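Local coordinates for protein Csm3 (Thermoplasma volcanium, PDB 6AE2) that probably binds RNA as a RAMP-superfamily subunit of the type III-A CRISPR-Cas effector complex, and may act as an endonuclease in antiviral defence, at residues A[123-133]-A[174-185]. Numbering follows the deposited sequence.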
ATOM      1  N   THR A 123     -30.373   5.983   4.128  1.00 72.18           N
ATOM      2  CA  THR A 123     -28.917   5.989   4.217  1.00 73.31           C
ATOM      3  C   THR A 123     -28.453   5.624   5.624  1.00 67.97           C
ATOM      4  O   THR A 123     -28.968   6.155   6.613  1.00 69.07           O
ATOM      5  CB  THR A 123     -28.372   7.362   3.811  1.00 69.81           C
ATOM      6  OG1 THR A 123     -28.309   7.446   2.381  1.00 77.61           O
ATOM      7  CG2 THR A 123     -26.986   7.603   4.390  1.00 57.45           C
ATOM      8  N   ARG A 124     -27.476   4.713   5.706  1.00 55.04           N
ATOM      9  CA  ARG A 124     -26.914   4.285   6.979  1.00 47.60           C
ATOM     10  C   ARG A 124     -25.439   4.609   7.153  1.00 39.46           C
ATOM     11  O   ARG A 124     -24.973   4.652   8.295  1.00 39.32           O
ATOM     12  CB  ARG A 124     -27.094   2.770   7.174  1.00 40.48           C
ATOM     13  CG  ARG A 124     -28.536   2.322   7.275  1.00 44.31           C
ATOM     14  CD  ARG A 124     -29.123   2.630   8.641  1.00 48.11           C
ATOM     15  NE  ARG A 124     -30.070   1.610   9.081  1.00 57.42           N
ATOM     16  CZ  ARG A 124     -31.229   1.337   8.486  1.00 60.06           C
ATOM     17  NH1 ARG A 124     -31.611   2.000   7.405  1.00 52.88           N
ATOM     18  NH2 ARG A 124     -32.014   0.390   8.979  1.00 63.47           N
ATOM     19  N   LEU A 125     -24.696   4.839   6.073  1.00 29.66           N
ATOM     20  CA  LEU A 125     -23.253   5.022   6.185  1.00 32.93           C
ATOM     21  C   LEU A 125     -22.779   6.009   5.134  1.00 36.93           C
ATOM     22  O   LEU A 125     -22.961   5.777   3.934  1.00 47.57           O
ATOM     23  CB  LEU A 125     -22.522   3.687   6.032  1.00 33.89           C
ATOM     24  CG  LEU A 125     -21.014   3.778   5.789  1.00 33.44           C
ATOM     25  CD1 LEU A 125     -20.279   3.993   7.098  1.00 32.08           C
ATOM     26  CD2 LEU A 125     -20.505   2.530   5.086  1.00 33.07           C
ATOM     27  N   ILE A 126     -22.165   7.100   5.585  1.00 28.24           N
ATOM     28  CA  ILE A 126     -21.481   8.049   4.717  1.00 22.89           C
ATOM     29  C   ILE A 126     -19.995   7.996   5.034  1.00 26.34           C
ATOM     30  O   ILE A 126     -19.599   8.102   6.202  1.00 26.08           O
ATOM     31  CB  ILE A 126     -22.010   9.482   4.894  1.00 25.49           C
ATOM     32  CG1 ILE A 126     -23.518   9.554   4.663  1.00 29.98           C
ATOM     33  CG2 ILE A 126     -21.275  10.435   3.962  1.00 30.45           C
ATOM     34  CD1 ILE A 126     -24.120  10.873   5.108  1.00 24.67           C
ATOM     35  N   ILE A 127     -19.177   7.827   4.000  1.00 19.81           N
ATOM     36  CA  ILE A 127     -17.742   8.061   4.082  1.00 26.51           C
ATOM     37  C   ILE A 127     -17.443   9.278   3.220  1.00 26.79           C
ATOM     38  O   ILE A 127     -17.605   9.237   1.993  1.00 32.67           O
ATOM     39  CB  ILE A 127     -16.926   6.841   3.632  1.00 24.66           C
ATOM     40  CG1 ILE A 127     -17.279   5.620   4.479  1.00 33.18           C
ATOM     41  CG2 ILE A 127     -15.437   7.140   3.738  1.00 24.06           C
ATOM     42  CD1 ILE A 127     -16.431   4.404   4.180  1.00 33.13           C
ATOM     43  N   ARG A 128     -17.030  10.362   3.861  1.00 23.41           N
ATOM     44  CA  ARG A 128     -16.806  11.622   3.176  1.00 27.59           C
ATOM     45  C   ARG A 128     -15.403  11.675   2.586  1.00 24.79           C
ATOM     46  O   ARG A 128     -14.535  10.857   2.898  1.00 28.53           O
ATOM     47  CB  ARG A 128     -17.038  12.786   4.137  1.00 31.89           C
ATOM     48  CG  ARG A 128     -18.428  12.771   4.747  1.00 45.08           C
ATOM     49  CD  ARG A 128     -19.020  14.163   4.803  1.00 38.07           C
ATOM     50  NE  ARG A 128     -18.763  14.822   6.079  1.00 53.89           N
ATOM     51  CZ  ARG A 128     -19.712  15.317   6.867  1.00 62.37           C
ATOM     52  NH1 ARG A 128     -20.986  15.247   6.500  1.00 46.65           N
ATOM     53  NH2 ARG A 128     -19.389  15.899   8.016  1.00 71.85           N
ATOM     54  N   ASP A 129     -15.194  12.647   1.700  1.00 24.47           N
ATOM     55  CA  ASP A 129     -13.864  12.875   1.154  1.00 22.28           C
ATOM     56  C   ASP A 129     -12.899  13.225   2.279  1.00 19.74           C
ATOM     57  O   ASP A 129     -13.249  13.937   3.226  1.00 20.35           O
ATOM     58  CB  ASP A 129     -13.896  13.998   0.114  1.00 27.22           C
ATOM     59  CG  ASP A 129     -14.765  13.663  -1.088  1.00 29.12           C
ATOM     60  OD1 ASP A 129     -15.141  12.483  -1.243  1.00 36.91           O
ATOM     61  OD2 ASP A 129     -15.074  14.579  -1.879  1.00 33.06           O
ATOM     62  N   ALA A 130     -11.681  12.704   2.184  1.00 16.89           N
ATOM     63  CA  ALA A 130     -10.642  12.956   3.170  1.00 18.80           C
ATOM     64  C   ALA A 130      -9.608  13.913   2.591  1.00 20.96           C
ATOM     65  O   ALA A 130      -9.209  13.786   1.428  1.00 20.99           O
ATOM     66  CB  ALA A 130      -9.969  11.656   3.609  1.00 15.37           C
ATOM     67  N   PHE A 131      -9.173  14.866   3.408  1.00 20.98           N
ATOM     68  CA  PHE A 131      -8.269  15.910   2.957  1.00 17.73           C
ATOM     69  C   PHE A 131      -6.995  15.905   3.792  1.00 18.29           C
ATOM     70  O   PHE A 131      -6.964  15.400   4.918  1.00 21.89           O
ATOM     71  CB  PHE A 131      -8.955  17.276   3.014  1.00 19.82           C
ATOM     72  CG  PHE A 131     -10.229  17.328   2.227  1.00 19.35           C
ATOM     73  CD1 PHE A 131     -10.198  17.440   0.846  1.00 21.64           C
ATOM     74  CD2 PHE A 131     -11.457  17.222   2.859  1.00 21.13           C
ATOM     75  CE1 PHE A 131     -11.371  17.467   0.109  1.00 26.94           C
ATOM     76  CE2 PHE A 131     -12.635  17.253   2.129  1.00 28.77           C
ATOM     77  CZ  PHE A 131     -12.592  17.374   0.752  1.00 29.04           C
ATOM     78  N   LEU A 132      -5.939  16.478   3.212  1.00 20.75           N
ATOM     79  CA  LEU A 132      -4.620  16.454   3.829  1.00 19.05           C
ATOM     80  C   LEU A 132      -4.635  17.067   5.220  1.00 19.08           C
ATOM     81  O   LEU A 132      -5.091  18.197   5.409  1.00 36.59           O
ATOM     82  CB  LEU A 132      -3.613  17.208   2.957  1.00 18.73           C
ATOM     83  CG  LEU A 132      -2.991  16.501   1.755  1.00 31.55           C
ATOM     84  CD1 LEU A 132      -2.335  17.509   0.821  1.00 40.43           C
ATOM     85  CD2 LEU A 132      -1.986  15.463   2.213  1.00 34.44           C
ATOM     86  N   ASP A 133      -4.132  16.311   6.190  1.00 58.88           N
ATOM     87  CA  ASP A 133      -3.683  16.908   7.436  1.00 64.53           C
ATOM     88  C   ASP A 133      -2.550  17.855   7.072  1.00 72.77           C
ATOM     89  O   ASP A 133      -1.406  17.418   6.899  1.00 80.46           O
ATOM     90  CB  ASP A 133      -3.230  15.822   8.424  1.00 63.90           C
ATOM     91  CG  ASP A 133      -2.622  16.384   9.716  1.00 74.93           C
ATOM     92  OD1 ASP A 133      -2.667  15.668  10.737  1.00 78.26           O
ATOM     93  OD2 ASP A 133      -2.087  17.512   9.731  1.00 81.96           O
ATOM     94  N   THR A 174       2.150  10.810   4.178  1.00 18.51           N
ATOM     95  CA  THR A 174       1.139  11.855   4.192  1.00 31.59           C
ATOM     96  C   THR A 174      -0.156  11.306   4.771  1.00 31.63           C
ATOM     97  O   THR A 174      -0.494  10.130   4.598  1.00 23.21           O
ATOM     98  CB  THR A 174       0.883  12.410   2.790  1.00 38.09           C
ATOM     99  OG1 THR A 174      -0.112  11.614   2.141  1.00 53.62           O
ATOM    100  CG2 THR A 174       2.160  12.414   1.968  1.00 35.06           C
ATOM    101  N   LYS A 175      -0.882  12.166   5.473  1.00 30.69           N
ATOM    102  CA  LYS A 175      -2.057  11.753   6.221  1.00 23.88           C
ATOM    103  C   LYS A 175      -3.279  12.530   5.761  1.00 23.33           C
ATOM    104  O   LYS A 175      -3.193  13.724   5.459  1.00 26.67           O
ATOM    105  CB  LYS A 175      -1.835  11.941   7.722  1.00 22.68           C
ATOM    106  CG  LYS A 175      -1.021  10.817   8.340  1.00 27.83           C
ATOM    107  CD  LYS A 175      -0.209  11.291   9.531  1.00 39.39           C
ATOM    108  CE  LYS A 175       0.465  10.119  10.226  1.00 43.90           C
ATOM    109  NZ  LYS A 175       0.828  10.443  11.633  1.00 50.00           N
ATOM    110  N   PHE A 176      -4.410  11.837   5.706  1.00 29.12           N
ATOM    111  CA  PHE A 176      -5.683  12.409   5.295  1.00 28.28           C
ATOM    112  C   PHE A 176      -6.677  12.296   6.441  1.00 29.03           C
ATOM    113  O   PHE A 176      -6.711  11.282   7.148  1.00 21.95           O
ATOM    114  CB  PHE A 176      -6.238  11.703   4.059  1.00 30.75           C
ATOM    115  CG  PHE A 176      -5.396  11.884   2.828  1.00 29.26           C
ATOM    116  CD1 PHE A 176      -5.659  12.907   1.929  1.00 24.03           C
ATOM    117  CD2 PHE A 176      -4.333  11.033   2.575  1.00 22.42           C
ATOM    118  CE1 PHE A 176      -4.881  13.071   0.794  1.00 16.53           C
ATOM    119  CE2 PHE A 176      -3.552  11.190   1.447  1.00 23.07           C
ATOM    120  CZ  PHE A 176      -3.826  12.210   0.555  1.00 22.24           C
ATOM    121  N   LYS A 177      -7.484  13.337   6.621  1.00 36.21           N
ATOM    122  CA  LYS A 177      -8.504  13.378   7.660  1.00 33.18           C
ATOM    123  C   LYS A 177      -9.879  13.431   7.014  1.00 28.12           C
ATOM    124  O   LYS A 177     -10.119  14.248   6.119  1.00 22.29           O
ATOM    125  CB  LYS A 177      -8.303  14.585   8.578  1.00 36.04           C
ATOM    126  CG  LYS A 177      -7.129  14.452   9.533  1.00 46.45           C
ATOM    127  CD  LYS A 177      -6.942  15.726  10.340  1.00 58.64           C
ATOM    128  CE  LYS A 177      -5.835  15.573  11.371  1.00 67.17           C
ATOM    129  NZ  LYS A 177      -5.575  16.849  12.098  1.00 67.79           N
ATOM    130  N   GLY A 178     -10.774  12.560   7.470  1.00 24.42           N
ATOM    131  CA  GLY A 178     -12.127  12.525   6.951  1.00 27.13           C
ATOM    132  C   GLY A 178     -13.077  11.937   7.971  1.00 31.43           C
ATOM    133  O   GLY A 178     -12.677  11.207   8.882  1.00 34.67           O
ATOM    134  N   LYS A 179     -14.352  12.269   7.804  1.00 30.54           N
ATOM    135  CA  LYS A 179     -15.400  11.808   8.701  1.00 27.08           C
ATOM    136  C   LYS A 179     -16.116  10.598   8.114  1.00 23.72           C
ATOM    137  O   LYS A 179     -16.285  10.480   6.898  1.00 31.41           O
ATOM    138  CB  LYS A 179     -16.420  12.920   8.968  1.00 28.74           C
ATOM    139  CG  LYS A 179     -16.443  13.440  10.401  1.00 33.95           C
ATOM    140  CD  LYS A 179     -17.423  14.600  10.543  1.00 37.37           C
ATOM    141  CE  LYS A 179     -17.295  15.293  11.892  1.00 37.67           C
ATOM    142  NZ  LYS A 179     -16.063  16.125  11.981  1.00 41.32           N
ATOM    143  N   ILE A 180     -16.534   9.696   8.998  1.00 23.47           N
ATOM    144  CA  ILE A 180     -17.459   8.622   8.660  1.00 34.27           C
ATOM    145  C   ILE A 180     -18.676   8.762   9.561  1.00 30.61           C
ATOM    146  O   ILE A 180     -18.540   8.834  10.788  1.00 29.74           O
ATOM    147  CB  ILE A 180     -16.822   7.229   8.820  1.00 31.69           C
ATOM    148  CG1 ILE A 180     -15.726   7.005   7.780  1.00 19.60           C
ATOM    149  CG2 ILE A 180     -17.887   6.142   8.719  1.00 29.58           C
ATOM    150  CD1 ILE A 180     -15.096   5.628   7.865  1.00 16.92           C
ATOM    151  N   ILE A 181     -19.859   8.806   8.956  1.00 33.94           N
ATOM    152  CA  ILE A 181     -21.109   8.990   9.683  1.00 33.60           C
ATOM    153  C   ILE A 181     -21.946   7.730   9.528  1.00 31.16           C
ATOM    154  O   ILE A 181     -22.298   7.338   8.409  1.00 34.11           O
ATOM    155  CB  ILE A 181     -21.877  10.227   9.198  1.00 35.57           C
ATOM    156  CG1 ILE A 181     -20.994  11.473   9.298  1.00 31.78           C
ATOM    157  CG2 ILE A 181     -23.143  10.409  10.019  1.00 18.96           C
ATOM    158  CD1 ILE A 181     -21.368  12.565   8.336  1.00 30.68           C
ATOM    159  N   LEU A 182     -22.262   7.105  10.655  1.00 32.54           N
ATOM    160  CA  LEU A 182     -23.086   5.908  10.714  1.00 34.59           C
ATOM    161  C   LEU A 182     -24.403   6.272  11.384  1.00 35.64           C
ATOM    162  O   LEU A 182     -24.409   6.715  12.537  1.00 48.42           O
ATOM    163  CB  LEU A 182     -22.373   4.806  11.496  1.00 40.51           C
ATOM    164  CG  LEU A 182     -21.953   3.535  10.765  1.00 47.74           C
ATOM    165  CD1 LEU A 182     -21.164   2.648  11.709  1.00 49.76           C
ATOM    166  CD2 LEU A 182     -23.170   2.803  10.238  1.00 55.29           C
ATOM    167  N   SER A 183     -25.509   6.096  10.669  1.00 32.44           N
ATOM    168  CA  SER A 183     -26.835   6.384  11.202  1.00 34.79           C
ATOM    169  C   SER A 183     -27.457   5.104  11.742  1.00 36.07           C
ATOM    170  O   SER A 183     -27.478   4.078  11.054  1.00 39.23           O
ATOM    171  CB  SER A 183     -27.730   7.006  10.132  1.00 32.54           C
ATOM    172  OG  SER A 183     -27.188   8.236   9.687  1.00 40.70           O
ATOM    173  N   ILE A 184     -27.961   5.167  12.974  1.00 28.34           N
ATOM    174  CA  ILE A 184     -28.497   4.008  13.677  1.00 35.80           C
ATOM    175  C   ILE A 184     -29.987   4.222  13.894  1.00 37.85           C
ATOM    176  O   ILE A 184     -30.401   5.271  14.401  1.00 40.87           O
ATOM    177  CB  ILE A 184     -27.784   3.775  15.021  1.00 42.40           C
ATOM    178  CG1 ILE A 184     -26.266   3.773  14.832  1.00 40.43           C
ATOM    179  CG2 ILE A 184     -28.259   2.475  15.663  1.00 42.03           C
ATOM    180  CD1 ILE A 184     -25.764   2.691  13.910  1.00 36.59           C
ATOM    181  N   TYR A 185     -30.785   3.226  13.524  1.00 41.26           N
ATOM    182  CA  TYR A 185     -32.226   3.269  13.699  1.00 43.28           C
ATOM    183  C   TYR A 185     -32.663   2.151  14.636  1.00 42.40           C
ATOM    184  O   TYR A 185     -31.967   1.147  14.802  1.00 51.92           O
ATOM    185  CB  TYR A 185     -32.951   3.153  12.349  1.00 44.49           C
ATOM    186  CG  TYR A 185     -32.770   4.367  11.461  1.00 40.21           C
ATOM    187  CD1 TYR A 185     -31.549   4.629  10.850  1.00 35.35           C
ATOM    188  CD2 TYR A 185     -33.817   5.254  11.239  1.00 40.95           C
ATOM    189  CE1 TYR A 185     -31.376   5.741  10.042  1.00 38.17           C
ATOM    190  CE2 TYR A 185     -33.654   6.370  10.432  1.00 31.17           C
ATOM    191  CZ  TYR A 185     -32.432   6.607   9.836  1.00 48.05           C
ATOM    192  OH  TYR A 185     -32.263   7.712   9.033  1.00 53.87           O
TER
HETATM  193  O   HOH W   1       0.503  14.915   5.894  1.00 27.52           O
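Ile126 and Ile181 exchange two backbone hydrogen bonds, both in the carbonyl plane: Ile126 N to Ile181 O is 2.8 Å and nearly straight (171° at the hydrogen), Ile181 N to Ile126 O 2.9 Å. Phe131 and Lys177 form a second such pair. Between them the register slips by one residue, so two antiparallel ladders are separated by a short irregular link, an example of how a strand can be interrupted without leaving its sheet. Arg128 N to Lys179 O (3.1 Å) closes the first ladder; Asp133 N to Lys175 O (2.8 Å) ends the second. There the extended Lys177 chain brings NZ to 3.4 Å from Asp133 OD1, a salt bridge; Asp133's first torsion (chi1 175°) sets CG opposite the backbone N, and OD1 crosses the end of the lysine chain.

Beyond the polar frame, Ile181 CD1 lies over one face of the Arg128 guanidinium, off its centre. Tyr185 CD1 lies over a face of the Arg124 guanidinium, toward its rim, with the ring tilted 46° from that plane; Arg124 NE is salt-bridged to Asp188. Leu125 CD1 meets Ile180 CG2 at 3.6 Å, while Leu132 CD2 rests over a face of the Phe176 ring.

The pair forms the middle of this RAMP-family protein's antiparallel sheet: 125-132 is flanked on its other side by 71-78, 175-185 by 26-38, and helix 104-109 covers Leu125 and Leu182.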